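Local coordinates for protein HAD hydrolase, family IA, variant 3 (Entamoeba histolytica, PDB 6W04) that probably acts as a magnesium-dependent hydrolase of the haloacid dehalogenase superfamily, its magnesium ion bound at the C-terminal edge of its parallel beta-sheet, at residues 79-84 with 119-124. Residues are numbered along the deposited sequence; the frame is centred on the assembly and turned at random. Where two conformers were deposited one is given.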
loop_
_atom_site.group_PDB
_atom_site.type_symbol
_atom_site.label_atom_id
_atom_site.label_comp_id
_atom_site.label_asym_id
_atom_site.label_seq_id
_atom_site.Cartn_x
_atom_site.Cartn_y
_atom_site.Cartn_z
ATOM N N MET A 79 -3.216 3.101 -17.249
ATOM C CA MET A 79 -4.337 2.178 -17.065
ATOM C C MET A 79 -5.193 2.558 -15.856
ATOM O O MET A 79 -6.429 2.554 -15.935
ATOM C CB MET A 79 -3.810 0.749 -16.920
ATOM C CG MET A 79 -3.048 0.253 -18.170
ATOM S SD MET A 79 -4.118 -0.038 -19.636
ATOM C CE MET A 79 -5.368 -1.112 -18.907
ATOM N N LEU A 80 -4.550 2.864 -14.723
ATOM C CA LEU A 80 -5.269 3.263 -13.525
ATOM C C LEU A 80 -6.154 4.482 -13.783
ATOM O O LEU A 80 -7.330 4.498 -13.395
ATOM C CB LEU A 80 -4.296 3.544 -12.371
ATOM C CG LEU A 80 -5.050 3.955 -11.092
ATOM C CD1 LEU A 80 -5.841 2.706 -10.594
ATOM C CD2 LEU A 80 -4.106 4.420 -10.017
ATOM N N MET A 81 -5.608 5.507 -14.454
ATOM C CA MET A 81 -6.386 6.713 -14.730
ATOM C C MET A 81 -7.634 6.406 -15.545
ATOM O O MET A 81 -8.699 6.980 -15.299
ATOM C CB MET A 81 -5.526 7.747 -15.459
ATOM C CG MET A 81 -4.906 8.774 -14.553
ATOM S SD MET A 81 -6.164 9.821 -13.804
ATOM C CE MET A 81 -5.125 11.118 -13.151
ATOM N N LYS A 82 -7.529 5.528 -16.541
ATOM C CA LYS A 82 -8.742 5.286 -17.317
ATOM C C LYS A 82 -9.607 4.173 -16.737
ATOM O O LYS A 82 -10.762 4.044 -17.156
ATOM C CB LYS A 82 -8.425 4.992 -18.789
ATOM C CG LYS A 82 -7.539 3.808 -19.076
ATOM C CD LYS A 82 -7.199 3.810 -20.578
ATOM C CE LYS A 82 -6.063 2.852 -20.894
ATOM N NZ LYS A 82 -5.824 2.711 -22.350
ATOM N N SER A 83 -9.102 3.431 -15.749
ATOM C CA SER A 83 -9.876 2.397 -15.072
ATOM C C SER A 83 -10.976 3.025 -14.206
ATOM O O SER A 83 -11.040 4.247 -14.013
ATOM C CB SER A 83 -8.968 1.547 -14.184
ATOM O OG SER A 83 -8.711 2.254 -12.977
ATOM N N ASP A 84 -11.882 2.178 -13.696
ATOM C CA ASP A 84 -12.901 2.642 -12.756
ATOM C C ASP A 84 -12.646 2.077 -11.363
ATOM O O ASP A 84 -13.566 1.957 -10.555
ATOM C CB ASP A 84 -14.318 2.308 -13.243
ATOM C CG ASP A 84 -14.603 0.808 -13.274
ATOM O OD1 ASP A 84 -13.728 0.009 -12.889
ATOM O OD2 ASP A 84 -15.716 0.428 -13.694
ATOM N N PHE A 119 -2.735 9.150 -8.071
ATOM C CA PHE A 119 -3.666 8.853 -6.980
ATOM C C PHE A 119 -4.413 10.102 -6.532
ATOM O O PHE A 119 -5.643 10.081 -6.389
ATOM C CB PHE A 119 -2.935 8.258 -5.771
ATOM C CG PHE A 119 -2.164 7.008 -6.052
ATOM C CD1 PHE A 119 -2.462 6.195 -7.133
ATOM C CD2 PHE A 119 -1.140 6.627 -5.186
ATOM C CE1 PHE A 119 -1.714 5.039 -7.360
ATOM C CE2 PHE A 119 -0.405 5.483 -5.402
ATOM C CZ PHE A 119 -0.692 4.682 -6.486
ATOM N N ILE A 120 -3.676 11.192 -6.271
ATOM C CA ILE A 120 -4.292 12.445 -5.827
ATOM C C ILE A 120 -5.240 12.972 -6.891
ATOM O O ILE A 120 -6.373 13.365 -6.602
ATOM C CB ILE A 120 -3.210 13.489 -5.484
ATOM C CG1 ILE A 120 -2.369 12.999 -4.297
ATOM C CG2 ILE A 120 -3.841 14.856 -5.202
ATOM C CD1 ILE A 120 -1.060 13.779 -4.096
ATOM N N GLN A 121 -4.778 12.998 -8.142
ATOM C CA GLN A 121 -5.585 13.487 -9.248
ATOM C C GLN A 121 -6.872 12.675 -9.397
ATOM O O GLN A 121 -7.976 13.231 -9.461
ATOM C CB GLN A 121 -4.740 13.415 -10.525
ATOM C CG GLN A 121 -4.910 14.506 -11.546
ATOM C CD GLN A 121 -3.707 14.581 -12.506
ATOM O OE1 GLN A 121 -3.542 15.566 -13.223
ATOM N NE2 GLN A 121 -2.861 13.533 -12.508
ATOM N N LYS A 122 -6.745 11.349 -9.451
ATOM C CA LYS A 122 -7.891 10.493 -9.773
ATOM C C LYS A 122 -8.869 10.409 -8.605
ATOM O O LYS A 122 -10.085 10.391 -8.806
ATOM C CB LYS A 122 -7.399 9.082 -10.158
ATOM C CG LYS A 122 -8.535 8.100 -10.485
ATOM C CD LYS A 122 -8.002 6.726 -10.943
ATOM C CE LYS A 122 -9.182 5.811 -11.376
ATOM N NZ LYS A 122 -9.851 6.308 -12.622
ATOM N N TYR A 123 -8.367 10.351 -7.380
ATOM C CA TYR A 123 -9.241 10.108 -6.246
ATOM C C TYR A 123 -9.569 11.357 -5.438
ATOM O O TYR A 123 -10.268 11.246 -4.427
ATOM C CB TYR A 123 -8.624 9.021 -5.352
ATOM C CG TYR A 123 -8.524 7.715 -6.117
ATOM C CD1 TYR A 123 -9.674 7.020 -6.470
ATOM C CD2 TYR A 123 -7.291 7.207 -6.540
ATOM C CE1 TYR A 123 -9.608 5.824 -7.211
ATOM C CE2 TYR A 123 -7.224 6.026 -7.298
ATOM C CZ TYR A 123 -8.387 5.342 -7.624
ATOM O OH TYR A 123 -8.361 4.156 -8.340
ATOM N N HIS A 124 -9.123 12.539 -5.868
ATOM C CA HIS A 124 -9.468 13.795 -5.174
ATOM C C HIS A 124 -9.051 13.741 -3.711
ATOM O O HIS A 124 -9.769 14.194 -2.820
ATOM C CB HIS A 124 -10.961 14.101 -5.299
ATOM C CG HIS A 124 -11.487 13.898 -6.682
ATOM N ND1 HIS A 124 -11.007 14.602 -7.765
ATOM C CD2 HIS A 124 -12.427 13.051 -7.165
ATOM C CE1 HIS A 124 -11.647 14.214 -8.854
ATOM N NE2 HIS A 124 -12.513 13.274 -8.518
#
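Lys122 lays its aliphatic chain over the last turn of helix 62-82, its CD 4.1 Å from Leu80 CG, and delivers its ammonium to the carbonyls at the C-terminus of that helix. CG stands anti to the backbone N (chi1 179°) and the chain stays extended until it bends at chi4 (68°), which turns NZ toward two acceptors. NZ donates to Ser83 O at 2.8 Å and to Met81 O at 3.0 Å, approaching each from above the carbonyl plane. Leu80 O, close to the same amine, accepts a 2.7 Å hydrogen bond from Ser83 OG, where the chain leaves the helix. In the conformer of Met81 described here, one of two, its chain runs past Lys122 in the opposite direction, SD 3.9 Å from Lys122 CB, and CE lies by CB and NE2 of Gln121; this part is less certain. On the buried side, Leu80 CD2 meets the edge of the Phe119 ring, in its plane, 3.6 Å from CE1, and CD1 packs against Tyr123 OH, which is hydrogen-bonded to Ile85 O. Phe119 also stacks on Phe8 and touches the magnesium ligand Asn9. The contact joins the end of a cap helix to helix 113-123 of the Rossmann-like HAD core, where the Phe119 side chain comes within about 9 Å of the magnesium ion. The ammonium lies at the C-terminal, partly negative end of helix 62-82, which would be expected to favour its protonated form, while Leu80, Phe119 and Tyr123 supply the buried apolar side.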